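Local coordinates for protein formate oxidase (Aspergillus oryzae, PDB 5ZU3) that probably oxidises formate as a flavoenzyme of the GMC oxidoreductase family, holding its FAD cofactor in the 8-formyl form, at residues 17-22 with 213-218; 72-77 with 500-505; 110-115 with 548-553; 312-317 with 479-484. The protein carries 1 engineered substitution. All coordinates share one frame; numbering follows the deposited sequence.

Interaction 1. Residues 17-22 with 213-218; sequences AGNTVA and LFVKNK. With FAY ([(2R,3S,4R,5R)-5-(6-amino-9H-purin-9-yl)-3,4-dihydroxytetrahydrofuran-2-yl]methyl (2R,3S,4S)-5-(8-formyl-7-methyl-2,4-dioxo-3,4-dihydrobenzo[g]pteridin-10(2H)-yl)-2,3,4-trihydroxypentyl dihydrogen diphosphate), chain D.
In the Rossmann-type FAD-binding part of the fold, Thr20 of helix 16-25 lies over the ring of Phe214. Thr20 CA lies over the ring centre, and both branches of its side chain add to the contact. The CA sits 3.8 Å from the centroid of the Phe214 ring and only 7° off the ring normal, a CH-pi contact. The two branches reach the far part of the same ring. Thr20 OG1 is 3.5 Å from Phe214 CE2, and Thr20 CG2 is 3.8 Å from Phe214 CZ. The hydroxyl is hydrogen-bonded to Thr16 O, one turn back along the helix. Phe214 CB packs 3.3 Å from Asn19 O. Val215 CG1, anti to the carbonyl carbon (chi1 -66°), lies 3.4 Å from Asn19 O and also meets Ala22 CB. The Asn19 side chain crosses Val215 at about a right angle. At the start of the segment, Ala17 N gives an almost straight bond of 2.9 Å (172°) to O1P of the cofactor. The helix N terminus probably helps stabilise the diphosphate charge. The loop 213-218 grips the helix by dispersion and shape, while the polar groups of the helix, Asn19 ND2 and Thr20 OG1, are bonded to Ser211 and Thr16.

Interaction 2. Residues 72-77 with 500-505; sequences VRRDDY and AVLDRC
Tyr77 and Leu502 side chains slide past each other in opposite directions. Leu502 CB stands over one face of the Tyr77 ring, 4.0 Å from its centroid and offset toward the rim. Beyond the ring, Tyr77 OH donates a short hydrogen bond of 2.5 Å to Asp503 OD1. It uses the anti lone pair of that oxygen, and the ring and carboxylate planes are nearly perpendicular (89°). Tyr77 CG is anti to the backbone N (chi1 -176°), which carries the ring to the helix. Leu502 CD1 lies against Tyr77 CB, and CD2 is 3.8 Å from Arg74 CD. Val72 CG2 touches Cys505 SG at 3.9 Å. Within the turn, Arg74 grips Asp76 side-on. Its NE is 2.7 Å from Asp76 OD1, and its NH2 2.8 Å from Asp76 OD2. This bidentate salt bridge limits guanidinium rotation. Arg79 bonds to Tyr77 OH and to the carbonyls of Leu502 and Cys505. Arg74 NH1 pairs with Asp454. The contact sets the beta hairpin of strands 67-73 and 78-81, its turn held by Arg74 N to Tyr77 O, against the C-terminal end of helix 494-504. Ile457 of helix 454-473 packs on both Arg74 and Leu502.

Interaction 3. Residues 110-115 with 548-553; sequences DQWEEF and IIPDCK. Engineered in segment 548-553: Lys553 (natural residue Arg). With FAY ([(2R,3S,4R,5R)-5-(6-amino-9H-purin-9-yl)-3,4-dihydroxytetrahydrofuran-2-yl]methyl (2R,3S,4S)-5-(8-formyl-7-methyl-2,4-dioxo-3,4-dihydrobenzo[g]pteridin-10(2H)-yl)-2,3,4-trihydroxypentyl dihydrogen diphosphate), chain D.
Ile548 packs tightly against Trp112, and the two side chains run past each other in opposite directions. Ile548 CB lies 3.6 Å from Trp112 NE1. The same indole nitrogen gives a weak, bent hydrogen bond to Ile548 O, 3.1 Å long with an angle of 129° at the hydrogen. Ile548 CG1, anti to the carbonyl carbon (chi1 -56°), approaches Phe115 CE1 at 4.1 Å, the side chains crossing at about a right angle. In the conformer given for Gln111, Ile548 CD1 comes within 3.6 Å of Gln111 CB. Beyond that point the contact loosens. Gln111 is exposed and was modelled in two conformers. Pro550 CD is only distantly apposed to the indole edge, 4.4 Å from Trp112 CZ2. Further along, the loop turns to the cofactor. Lys553, an engineered replacement for arginine, places its NZ 3.0 Å from O4 of the flavin in a hydrogen bond, and NZ also bonds to Thr100 OG1. Asp551 is held by Arg425 and Thr108. The loop between strand 538-540 and helix 555-572 rests on the type I turn between helices 106-110 and 113-116, with Phe115 of the latter, and on helix 106-110, where Thr108 meets Ile548 and Phe109 meets Pro550.

Interaction 4. Residues 312-317 with 479-484; sequences FVLRVK and DLVESE
Arg315 and Glu482 meet with their flat ends almost coplanar, the guanidinium and carboxylate planes only 4° apart. Arg315 NE gives a 3.0 Å salt-bridge hydrogen bond to Glu482 OE1, which lies near the guanidinium plane at its edge. Arg315 CG is anti to the backbone N (chi1 176°) and the chain extended to NE, which carries the stem alongside Ser483 OG to Glu482. That OG is 3.5 Å from Arg315 CB. On the other face, Leu314 and Glu484 lie side by side and point the same way, with Leu314 CD2 3.9 Å from Glu484 CG. Leu314 CD1 meets Val481 CG2 at 3.9 Å. The Glu484 carboxylate turns to Tyr468. A classic beta bulge shifts the register of the antiparallel ladder by one residue. Glu482 and Ser483 both face Arg315, whose O accepts from Glu482 N at 2.8 Å and from Ser483 N at 3.2 Å. Arg315 N bonds in turn to Ser483 O at 2.8 Å. Past the bulge, Lys317 N bonds to Leu480 O at 2.9 Å. The extended Lys317 chain passes close to Asp479 O. Strand 308-316 pairs with 481-485 and also with 415-423. Leu314 and Val481 both pack on Phe472 of helix 454-473.

From the N terminus the chain passes 17-22, 72-77 and 110-115 before any contact closes. Interaction 1 closes first, at 213-218, tying the cofactor-binding helix to the loop before strand 221-224. Interaction 4 then opens at 312-317 and closes at 479-484, pairing two strands of the large mixed sheet. Interaction 2 closes at 500-505 and interaction 3 at 548-553, joining early segments to the C-terminal part. Interactions 1, 2 and 3 cross one another, and interaction 4 falls within the spans of both 2 and 3. Interactions 1 and 3 both touch the cofactor, at its diphosphate and at its flavin ring. Interactions 2 and 4 touch through Arg504 and Phe312.

Interaction 1. Residues 17-22 with 213-218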
# COMPACT_ATOMS: atom_id res chain seq x y z
N ALA A 17 -4.00 -4.58 -8.47
CA ALA A 17 -4.83 -5.79 -8.60
C ALA A 17 -5.47 -5.92 -9.98
O ALA A 17 -5.66 -7.05 -10.47
CB ALA A 17 -5.92 -5.79 -7.53
N GLY A 18 -5.78 -4.79 -10.62
CA GLY A 18 -6.47 -4.82 -11.90
C GLY A 18 -5.65 -5.47 -13.00
O GLY A 18 -6.16 -6.28 -13.78
N ASN A 19 -4.38 -5.09 -13.11
CA ASN A 19 -3.53 -5.72 -14.12
C ASN A 19 -3.28 -7.18 -13.77
O ASN A 19 -3.18 -8.02 -14.66
CB ASN A 19 -2.20 -4.98 -14.22
CG ASN A 19 -2.34 -3.63 -14.87
OD1 ASN A 19 -3.37 -3.32 -15.48
ND2 ASN A 19 -1.31 -2.79 -14.71
N THR A 20 -3.23 -7.51 -12.47
CA THR A 20 -3.07 -8.90 -12.08
C THR A 20 -4.24 -9.74 -12.58
O THR A 20 -4.05 -10.75 -13.27
CB THR A 20 -2.97 -9.01 -10.55
OG1 THR A 20 -1.83 -8.28 -10.06
CG2 THR A 20 -2.88 -10.48 -10.11
N VAL A 21 -5.47 -9.29 -12.28
CA VAL A 21 -6.66 -10.02 -12.73
C VAL A 21 -6.68 -10.10 -14.25
O VAL A 21 -6.88 -11.17 -14.83
CB VAL A 21 -7.94 -9.36 -12.18
CG1 VAL A 21 -9.18 -10.02 -12.78
CG2 VAL A 21 -7.99 -9.43 -10.66
N ALA A 22 -6.40 -8.97 -14.91
CA ALA A 22 -6.45 -8.91 -16.37
C ALA A 22 -5.42 -9.84 -17.01
O ALA A 22 -5.76 -10.59 -17.93
CB ALA A 22 -6.25 -7.46 -16.83
N LEU A 213 3.67 -5.29 -15.79
CA LEU A 213 4.35 -6.47 -16.30
C LEU A 213 3.41 -7.64 -16.52
O LEU A 213 3.82 -8.65 -17.10
CB LEU A 213 5.45 -6.88 -15.32
CG LEU A 213 6.56 -5.85 -15.18
CD1 LEU A 213 7.45 -6.26 -14.01
CD2 LEU A 213 7.32 -5.79 -16.50
N PHE A 214 2.19 -7.56 -15.98
CA PHE A 214 1.19 -8.59 -16.18
C PHE A 214 0.51 -8.51 -17.55
O PHE A 214 0.02 -9.53 -18.04
CB PHE A 214 0.10 -8.48 -15.13
CG PHE A 214 0.27 -9.38 -13.98
CD1 PHE A 214 -0.14 -10.70 -14.06
CD2 PHE A 214 0.76 -8.91 -12.79
CE1 PHE A 214 -0.01 -11.55 -12.98
CE2 PHE A 214 0.88 -9.75 -11.70
CZ PHE A 214 0.50 -11.07 -11.79
N VAL A 215 0.41 -7.32 -18.14
CA VAL A 215 -0.55 -7.13 -19.23
C VAL A 215 0.13 -6.74 -20.54
O VAL A 215 -0.52 -6.25 -21.44
CB VAL A 215 -1.63 -6.10 -18.85
CG1 VAL A 215 -2.46 -6.64 -17.72
CG2 VAL A 215 -0.99 -4.78 -18.45
N LYS A 216 1.41 -7.02 -20.67
CA LYS A 216 2.17 -6.70 -21.86
C LYS A 216 2.38 -7.95 -22.69
O LYS A 216 2.30 -9.08 -22.19
CB LYS A 216 3.51 -6.05 -21.48
CG LYS A 216 4.24 -6.75 -20.31
CD LYS A 216 5.53 -6.01 -19.95
CE LYS A 216 6.54 -6.09 -21.09
NZ LYS A 216 7.58 -5.04 -20.99
N ASN A 217 2.58 -7.75 -24.00
CA ASN A 217 2.70 -8.83 -24.98
C ASN A 217 1.61 -9.88 -24.76
O ASN A 217 1.87 -11.08 -24.65
CB ASN A 217 4.08 -9.49 -24.91
CG ASN A 217 5.18 -8.50 -24.64
OD1 ASN A 217 5.17 -7.38 -25.16
ND2 ASN A 217 6.11 -8.89 -23.78
N LYS A 218 0.37 -9.40 -24.68
CA LYS A 218 -0.80 -10.27 -24.68
C LYS A 218 -1.83 -9.63 -25.60
O LYS A 218 -2.53 -8.68 -25.21
CB LYS A 218 -1.35 -10.47 -23.27
CG LYS A 218 -0.34 -11.16 -22.36
CD LYS A 218 -0.88 -11.46 -20.98
CE LYS A 218 0.20 -12.12 -20.11
NZ LYS A 218 1.57 -11.83 -20.66
P FAY D . -4.83 -1.22 -5.87
N1 FAY D . 3.00 -1.07 -0.53
C2 FAY D . 4.05 -1.94 -0.31
O2 FAY D . 3.85 -3.13 -0.05
N3 FAY D . 5.35 -1.50 -0.44
C4 FAY D . 5.63 -0.15 -0.47
O4 FAY D . 6.74 0.23 -0.11
N5 FAY D . 4.69 2.07 -0.48
C6 FAY D . 4.00 4.25 -1.14
C7 FAY D . 3.12 5.08 -1.81
C8 FAY D . 1.87 4.58 -2.20
O8 FAY D . -0.08 4.99 -3.44
C9 FAY D . 1.65 3.20 -2.16
PA FAY D . -4.15 1.04 -7.39
C1' FAY D . 0.87 0.49 -1.11
C10 FAY D . 3.31 0.19 -0.97
N10 FAY D . 2.26 1.04 -1.21
N1A FAY D . -11.08 6.41 -14.06
O1A FAY D . -4.04 2.48 -7.01
C1B FAY D . -7.10 3.76 -11.79
O1P FAY D . -4.83 -2.12 -7.08
C2' FAY D . 0.48 -0.14 -2.45
O2' FAY D . 1.17 0.44 -3.54
C2A FAY D . -10.14 5.62 -14.68
O2A FAY D . -2.81 0.37 -7.54
C2B FAY D . -5.86 4.42 -11.22
O2B FAY D . -5.21 5.29 -12.15
O2P FAY D . -5.83 -1.57 -4.78
C3' FAY D . -1.02 0.00 -2.71
O3' FAY D . -1.80 -0.39 -1.60
N3A FAY D . -9.15 4.98 -13.96
C3B FAY D . -5.03 3.21 -10.84
O3B FAY D . -4.38 2.80 -12.01
O3P FAY D . -5.05 0.31 -6.30
C4' FAY D . -1.43 -0.80 -3.94
O4' FAY D . -0.64 -0.43 -5.06
C4A FAY D . -9.09 5.14 -12.61
C4B FAY D . -6.05 2.13 -10.53
O4B FAY D . -7.30 2.65 -10.95
C4X FAY D . 4.58 0.72 -0.75
C5' FAY D . -2.91 -0.54 -4.17
O5' FAY D . -3.36 -1.34 -5.23
C5A FAY D . -10.04 5.93 -11.97
C5B FAY D . -6.10 1.71 -9.07
O5B FAY D . -4.97 0.92 -8.79
C5X FAY D . 3.69 2.91 -0.91
C6A FAY D . -11.04 6.58 -12.69
N6A FAY D . -11.77 7.52 -12.08
N7A FAY D . -9.77 5.90 -10.65
C7M FAY D . 3.49 6.54 -1.94
C8A FAY D . -8.69 5.13 -10.43
C8M FAY D . 0.99 5.40 -3.06
C9A FAY D . 2.54 2.37 -1.47
N9A FAY D . -8.26 4.64 -11.63

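Interaction 2. Residues 72-77 with 500-505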
# COMPACT_ATOMS: atom_id res chain seq x y z
N VAL A 72 -6.42 13.44 10.19
CA VAL A 72 -6.90 13.33 11.56
C VAL A 72 -8.15 14.18 11.67
O VAL A 72 -8.19 15.30 11.14
CB VAL A 72 -5.84 13.80 12.58
CG1 VAL A 72 -6.40 13.76 13.99
CG2 VAL A 72 -4.57 12.94 12.47
N ARG A 73 -9.19 13.65 12.32
CA ARG A 73 -10.39 14.42 12.66
C ARG A 73 -10.81 14.04 14.07
O ARG A 73 -11.62 13.13 14.25
CB ARG A 73 -11.52 14.19 11.66
CG ARG A 73 -12.71 15.12 11.94
CD ARG A 73 -13.81 14.96 10.95
NE ARG A 73 -13.43 15.64 9.72
CZ ARG A 73 -13.74 15.21 8.50
NH1 ARG A 73 -13.35 15.88 7.44
NH2 ARG A 73 -14.47 14.10 8.35
N ARG A 74 -10.26 14.74 15.06
CA ARG A 74 -10.59 14.61 16.47
C ARG A 74 -11.18 15.94 16.94
O ARG A 74 -11.03 16.97 16.29
CB ARG A 74 -9.35 14.29 17.32
CG ARG A 74 -8.64 12.97 17.00
CD ARG A 74 -7.21 12.91 17.63
NE ARG A 74 -7.21 13.39 19.01
CZ ARG A 74 -7.30 12.60 20.08
NH1 ARG A 74 -7.40 11.28 19.92
NH2 ARG A 74 -7.30 13.13 21.30
N ASP A 75 -11.82 15.92 18.12
CA ASP A 75 -12.35 17.17 18.65
C ASP A 75 -11.23 18.13 19.03
O ASP A 75 -11.42 19.34 18.97
CB ASP A 75 -13.28 16.91 19.84
CG ASP A 75 -14.65 16.37 19.42
OD1 ASP A 75 -14.89 16.26 18.20
OD2 ASP A 75 -15.51 16.08 20.32
N ASP A 76 -10.05 17.62 19.40
CA ASP A 76 -8.95 18.49 19.80
C ASP A 76 -8.01 18.85 18.64
O ASP A 76 -7.14 19.71 18.83
CB ASP A 76 -8.17 17.87 20.96
CG ASP A 76 -7.51 16.53 20.60
OD1 ASP A 76 -7.61 16.05 19.44
OD2 ASP A 76 -6.92 15.93 21.54
N TYR A 77 -8.17 18.26 17.46
CA TYR A 77 -7.18 18.42 16.39
C TYR A 77 -7.74 17.87 15.08
O TYR A 77 -8.35 16.80 15.06
CB TYR A 77 -5.85 17.73 16.75
CG TYR A 77 -4.74 17.94 15.73
CD1 TYR A 77 -4.58 17.08 14.66
CD2 TYR A 77 -3.88 19.03 15.83
CE1 TYR A 77 -3.58 17.28 13.70
CE2 TYR A 77 -2.87 19.24 14.88
CZ TYR A 77 -2.73 18.36 13.82
OH TYR A 77 -1.76 18.54 12.87
N ALA A 500 2.90 16.37 19.10
CA ALA A 500 3.85 16.01 18.06
C ALA A 500 3.33 14.85 17.21
O ALA A 500 3.44 14.88 15.98
CB ALA A 500 5.19 15.63 18.69
N VAL A 501 2.76 13.83 17.84
CA VAL A 501 2.26 12.69 17.09
C VAL A 501 1.14 13.12 16.15
O VAL A 501 1.14 12.79 14.96
CB VAL A 501 1.84 11.56 18.05
CG1 VAL A 501 0.93 10.55 17.38
CG2 VAL A 501 3.07 10.83 18.54
N LEU A 502 0.18 13.89 16.67
CA LEU A 502 -0.93 14.35 15.83
C LEU A 502 -0.43 15.27 14.71
O LEU A 502 -0.90 15.18 13.57
CB LEU A 502 -1.99 15.07 16.67
CG LEU A 502 -2.72 14.24 17.73
CD1 LEU A 502 -3.63 15.14 18.53
CD2 LEU A 502 -3.49 13.07 17.11
N ASP A 503 0.50 16.17 15.03
CA ASP A 503 0.92 17.19 14.07
C ASP A 503 1.95 16.70 13.07
O ASP A 503 2.08 17.30 11.99
CB ASP A 503 1.48 18.42 14.80
CG ASP A 503 1.37 19.68 13.97
OD1 ASP A 503 0.27 19.93 13.44
OD2 ASP A 503 2.36 20.42 13.86
N ARG A 504 2.68 15.63 13.38
CA ARG A 504 3.74 15.16 12.51
C ARG A 504 3.38 13.88 11.79
O ARG A 504 4.14 13.45 10.90
CB ARG A 504 5.02 14.98 13.33
CG ARG A 504 5.55 16.30 13.86
CD ARG A 504 6.83 16.14 14.63
NE ARG A 504 7.96 15.71 13.84
CZ ARG A 504 9.20 15.65 14.29
NH1 ARG A 504 9.46 16.02 15.55
NH2 ARG A 504 10.19 15.25 13.50
N CYS A 505 2.26 13.24 12.13
CA CYS A 505 1.92 11.98 11.50
C CYS A 505 1.47 12.19 10.07
O CYS A 505 1.04 13.27 9.68
CB CYS A 505 0.82 11.25 12.28
SG CYS A 505 -0.85 11.96 12.14

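Interaction 3. Residues 110-115 with 548-553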
# COMPACT_ATOMS: atom_id res chain seq x y z
N ASP A 110 -5.72 -15.07 9.50
CA ASP A 110 -6.70 -16.05 9.95
C ASP A 110 -7.99 -15.37 10.33
O ASP A 110 -9.08 -15.89 10.06
CB ASP A 110 -6.16 -16.87 11.12
CG ASP A 110 -5.24 -17.98 10.69
OD1 ASP A 110 -5.15 -18.23 9.46
OD2 ASP A 110 -4.63 -18.62 11.57
N GLN A 111 -7.90 -14.18 10.93
CA GLN A 111 -9.07 -13.43 11.37
C GLN A 111 -9.91 -12.92 10.20
O GLN A 111 -11.05 -12.52 10.42
CB GLN A 111 -8.65 -12.28 12.29
CG GLN A 111 -8.61 -12.64 13.79
CD GLN A 111 -8.06 -11.51 14.68
OE1 GLN A 111 -8.72 -11.06 15.62
NE2 GLN A 111 -6.84 -11.06 14.37
N TRP A 112 -9.38 -12.92 8.97
CA TRP A 112 -10.23 -12.63 7.81
C TRP A 112 -11.39 -13.62 7.65
O TRP A 112 -12.34 -13.34 6.92
CB TRP A 112 -9.41 -12.66 6.52
CG TRP A 112 -8.44 -11.54 6.34
CD1 TRP A 112 -7.83 -10.80 7.31
CD2 TRP A 112 -7.96 -11.03 5.09
NE1 TRP A 112 -7.01 -9.86 6.75
CE2 TRP A 112 -7.07 -9.98 5.38
CE3 TRP A 112 -8.19 -11.36 3.75
CZ2 TRP A 112 -6.40 -9.25 4.38
CZ3 TRP A 112 -7.54 -10.64 2.76
CH2 TRP A 112 -6.64 -9.59 3.09
N GLU A 113 -11.31 -14.79 8.30
CA GLU A 113 -12.36 -15.80 8.16
C GLU A 113 -13.73 -15.26 8.56
O GLU A 113 -14.75 -15.65 7.98
CB GLU A 113 -12.02 -17.03 8.99
CG GLU A 113 -13.16 -18.02 9.04
CD GLU A 113 -12.76 -19.34 9.65
OE1 GLU A 113 -11.55 -19.53 9.90
OE2 GLU A 113 -13.66 -20.19 9.86
N GLU A 114 -13.76 -14.38 9.56
CA GLU A 114 -14.99 -13.70 9.94
C GLU A 114 -15.67 -13.04 8.75
O GLU A 114 -16.90 -12.92 8.72
CB GLU A 114 -14.67 -12.66 11.00
CG GLU A 114 -15.89 -12.03 11.65
CD GLU A 114 -15.50 -10.86 12.53
OE1 GLU A 114 -14.43 -10.96 13.17
OE2 GLU A 114 -16.25 -9.86 12.61
N PHE A 115 -14.90 -12.62 7.75
CA PHE A 115 -15.45 -11.95 6.59
C PHE A 115 -15.55 -12.86 5.39
O PHE A 115 -16.55 -12.84 4.68
CB PHE A 115 -14.63 -10.71 6.26
CG PHE A 115 -14.58 -9.71 7.38
CD1 PHE A 115 -13.65 -9.85 8.41
CD2 PHE A 115 -15.47 -8.65 7.42
CE1 PHE A 115 -13.60 -8.96 9.47
CE2 PHE A 115 -15.42 -7.75 8.49
CZ PHE A 115 -14.47 -7.90 9.51
N ILE A 548 -9.19 -6.70 7.04
CA ILE A 548 -8.36 -6.37 8.21
C ILE A 548 -6.97 -6.05 7.67
O ILE A 548 -6.35 -6.89 7.00
CB ILE A 548 -8.27 -7.52 9.23
CG1 ILE A 548 -9.65 -7.98 9.72
CG2 ILE A 548 -7.38 -7.13 10.42
CD1 ILE A 548 -9.57 -9.18 10.69
N ILE A 549 -6.48 -4.85 7.95
CA ILE A 549 -5.27 -4.38 7.26
C ILE A 549 -4.08 -5.22 7.72
O ILE A 549 -3.93 -5.47 8.93
CB ILE A 549 -5.04 -2.89 7.52
CG1 ILE A 549 -3.83 -2.38 6.75
CG2 ILE A 549 -4.81 -2.61 9.00
CD1 ILE A 549 -3.63 -0.86 6.83
N PRO A 550 -3.26 -5.73 6.81
CA PRO A 550 -2.07 -6.49 7.22
C PRO A 550 -1.16 -5.68 8.13
O PRO A 550 -1.28 -4.45 8.24
CB PRO A 550 -1.39 -6.83 5.88
CG PRO A 550 -2.53 -6.94 4.91
CD PRO A 550 -3.60 -5.95 5.39
N ASP A 551 -0.21 -6.38 8.76
CA ASP A 551 0.65 -5.84 9.81
C ASP A 551 1.93 -5.21 9.24
O ASP A 551 3.00 -5.28 9.88
CB ASP A 551 1.01 -6.94 10.81
CG ASP A 551 -0.16 -7.89 11.12
OD1 ASP A 551 -0.39 -8.81 10.34
OD2 ASP A 551 -0.86 -7.73 12.12
N CYS A 552 1.87 -4.65 8.04
CA CYS A 552 3.05 -4.26 7.28
C CYS A 552 2.58 -3.56 6.02
O CYS A 552 1.36 -3.43 5.83
CB CYS A 552 3.85 -5.50 6.93
SG CYS A 552 2.82 -6.72 6.06
N LYS A 553 3.51 -3.14 5.16
CA LYS A 553 3.16 -2.63 3.84
C LYS A 553 2.34 -3.68 3.06
O LYS A 553 2.58 -4.89 3.17
CB LYS A 553 4.42 -2.27 3.06
CG LYS A 553 5.40 -1.39 3.83
CD LYS A 553 6.13 -0.49 2.86
CE LYS A 553 7.32 0.20 3.48
NZ LYS A 553 8.13 0.92 2.46
P FAY D . -4.83 -1.22 -5.87
N1 FAY D . 3.00 -1.07 -0.53
C2 FAY D . 4.05 -1.94 -0.31
O2 FAY D . 3.85 -3.13 -0.05
N3 FAY D . 5.35 -1.50 -0.44
C4 FAY D . 5.63 -0.15 -0.47
O4 FAY D . 6.74 0.23 -0.11
N5 FAY D . 4.69 2.07 -0.48
C6 FAY D . 4.00 4.25 -1.14
C7 FAY D . 3.12 5.08 -1.81
C8 FAY D . 1.87 4.58 -2.20
O8 FAY D . -0.08 4.99 -3.44
C9 FAY D . 1.65 3.20 -2.16
PA FAY D . -4.15 1.04 -7.39
C1' FAY D . 0.87 0.49 -1.11
C10 FAY D . 3.31 0.19 -0.97
N10 FAY D . 2.26 1.04 -1.21
N1A FAY D . -11.08 6.41 -14.06
O1A FAY D . -4.04 2.48 -7.01
C1B FAY D . -7.10 3.76 -11.79
O1P FAY D . -4.83 -2.12 -7.08
C2' FAY D . 0.48 -0.14 -2.45
O2' FAY D . 1.17 0.44 -3.54
C2A FAY D . -10.14 5.62 -14.68
O2A FAY D . -2.81 0.37 -7.54
C2B FAY D . -5.86 4.42 -11.22
O2B FAY D . -5.21 5.29 -12.15
O2P FAY D . -5.83 -1.57 -4.78
C3' FAY D . -1.02 0.00 -2.71
O3' FAY D . -1.80 -0.39 -1.60
N3A FAY D . -9.15 4.98 -13.96
C3B FAY D . -5.03 3.21 -10.84
O3B FAY D . -4.38 2.80 -12.01
O3P FAY D . -5.05 0.31 -6.30
C4' FAY D . -1.43 -0.80 -3.94
O4' FAY D . -0.64 -0.43 -5.06
C4A FAY D . -9.09 5.14 -12.61
C4B FAY D . -6.05 2.13 -10.53
O4B FAY D . -7.30 2.65 -10.95
C4X FAY D . 4.58 0.72 -0.75
C5' FAY D . -2.91 -0.54 -4.17
O5' FAY D . -3.36 -1.34 -5.23
C5A FAY D . -10.04 5.93 -11.97
C5B FAY D . -6.10 1.71 -9.07
O5B FAY D . -4.97 0.92 -8.79
C5X FAY D . 3.69 2.91 -0.91
C6A FAY D . -11.04 6.58 -12.69
N6A FAY D . -11.77 7.52 -12.08
N7A FAY D . -9.77 5.90 -10.65
C7M FAY D . 3.49 6.54 -1.94
C8A FAY D . -8.69 5.13 -10.43
C8M FAY D . 0.99 5.40 -3.06
C9A FAY D . 2.54 2.37 -1.47
N9A FAY D . -8.26 4.64 -11.63

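Interaction 4. Residues 312-317 with 479-484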
# COMPACT_ATOMS: atom_id res chain seq x y z
N PHE A 312 10.55 10.50 11.42
CA PHE A 312 11.47 11.46 12.02
C PHE A 312 12.85 11.28 11.41
O PHE A 312 13.25 10.17 11.04
CB PHE A 312 11.53 11.33 13.56
CG PHE A 312 12.19 10.07 14.07
CD1 PHE A 312 13.57 10.02 14.29
CD2 PHE A 312 11.43 8.94 14.39
CE1 PHE A 312 14.19 8.87 14.81
CE2 PHE A 312 12.03 7.79 14.88
CZ PHE A 312 13.43 7.76 15.10
N VAL A 313 13.61 12.38 11.38
CA VAL A 313 14.89 12.44 10.69
C VAL A 313 16.02 12.69 11.69
O VAL A 313 15.92 13.57 12.55
CB VAL A 313 14.87 13.53 9.60
CG1 VAL A 313 16.31 13.78 9.07
CG2 VAL A 313 13.93 13.12 8.46
N LEU A 314 17.07 11.89 11.60
CA LEU A 314 18.32 12.14 12.28
C LEU A 314 19.39 12.47 11.25
O LEU A 314 19.48 11.82 10.21
CB LEU A 314 18.76 10.93 13.10
CG LEU A 314 17.74 10.44 14.12
CD1 LEU A 314 18.31 9.27 14.94
CD2 LEU A 314 17.24 11.60 15.00
N ARG A 315 20.17 13.51 11.52
CA ARG A 315 21.40 13.75 10.77
C ARG A 315 22.48 12.81 11.31
O ARG A 315 22.68 12.71 12.53
CB ARG A 315 21.82 15.21 10.90
CG ARG A 315 23.14 15.49 10.25
CD ARG A 315 23.70 16.83 10.64
NE ARG A 315 24.91 17.13 9.89
CZ ARG A 315 24.97 18.04 8.92
NH1 ARG A 315 23.87 18.73 8.62
NH2 ARG A 315 26.10 18.26 8.28
N VAL A 316 23.16 12.10 10.42
CA VAL A 316 24.13 11.09 10.82
C VAL A 316 25.48 11.47 10.22
O VAL A 316 25.57 12.32 9.33
CB VAL A 316 23.72 9.68 10.38
CG1 VAL A 316 22.50 9.21 11.17
CG2 VAL A 316 23.42 9.66 8.90
N LYS A 317 26.54 10.87 10.77
CA LYS A 317 27.91 11.10 10.30
C LYS A 317 28.00 10.94 8.78
O LYS A 317 27.28 10.15 8.17
CB LYS A 317 28.85 10.12 11.00
CG LYS A 317 29.04 10.47 12.48
CD LYS A 317 30.26 9.78 13.11
CE LYS A 317 30.50 10.34 14.52
NZ LYS A 317 31.88 10.07 15.03
N ASP A 479 27.08 5.95 18.10
CA ASP A 479 28.13 6.87 17.65
C ASP A 479 27.81 7.59 16.35
O ASP A 479 28.56 8.51 15.99
CB ASP A 479 29.45 6.14 17.46
CG ASP A 479 29.96 5.50 18.74
OD1 ASP A 479 29.85 6.13 19.83
OD2 ASP A 479 30.41 4.34 18.63
N LEU A 480 26.79 7.18 15.58
CA LEU A 480 26.60 7.76 14.26
C LEU A 480 25.70 8.99 14.25
O LEU A 480 25.73 9.77 13.28
CB LEU A 480 26.02 6.71 13.31
CG LEU A 480 26.80 5.41 13.13
CD1 LEU A 480 26.08 4.53 12.16
CD2 LEU A 480 28.22 5.67 12.64
N VAL A 481 24.92 9.21 15.30
CA VAL A 481 23.91 10.25 15.28
C VAL A 481 24.55 11.60 15.62
O VAL A 481 25.13 11.77 16.70
CB VAL A 481 22.77 9.92 16.24
CG1 VAL A 481 21.81 11.11 16.35
CG2 VAL A 481 22.04 8.69 15.76
N GLU A 482 24.45 12.55 14.69
CA GLU A 482 24.90 13.93 14.89
C GLU A 482 23.80 14.82 15.47
O GLU A 482 24.07 15.55 16.42
CB GLU A 482 25.45 14.51 13.58
CG GLU A 482 26.76 13.83 13.16
CD GLU A 482 27.51 14.58 12.04
OE1 GLU A 482 26.91 15.48 11.40
OE2 GLU A 482 28.70 14.25 11.83
N SER A 483 22.59 14.86 14.88
CA SER A 483 21.55 15.73 15.44
C SER A 483 20.15 15.29 14.99
O SER A 483 19.98 14.44 14.11
CB SER A 483 21.78 17.18 15.06
OG SER A 483 21.73 17.28 13.66
N GLU A 484 19.14 15.90 15.61
CA GLU A 484 17.75 15.68 15.25
C GLU A 484 17.28 16.78 14.30
O GLU A 484 17.64 17.95 14.45
CB GLU A 484 16.86 15.67 16.50
CG GLU A 484 17.11 14.53 17.50
CD GLU A 484 16.14 14.58 18.70
OE1 GLU A 484 14.91 14.35 18.51
OE2 GLU A 484 16.60 14.89 19.83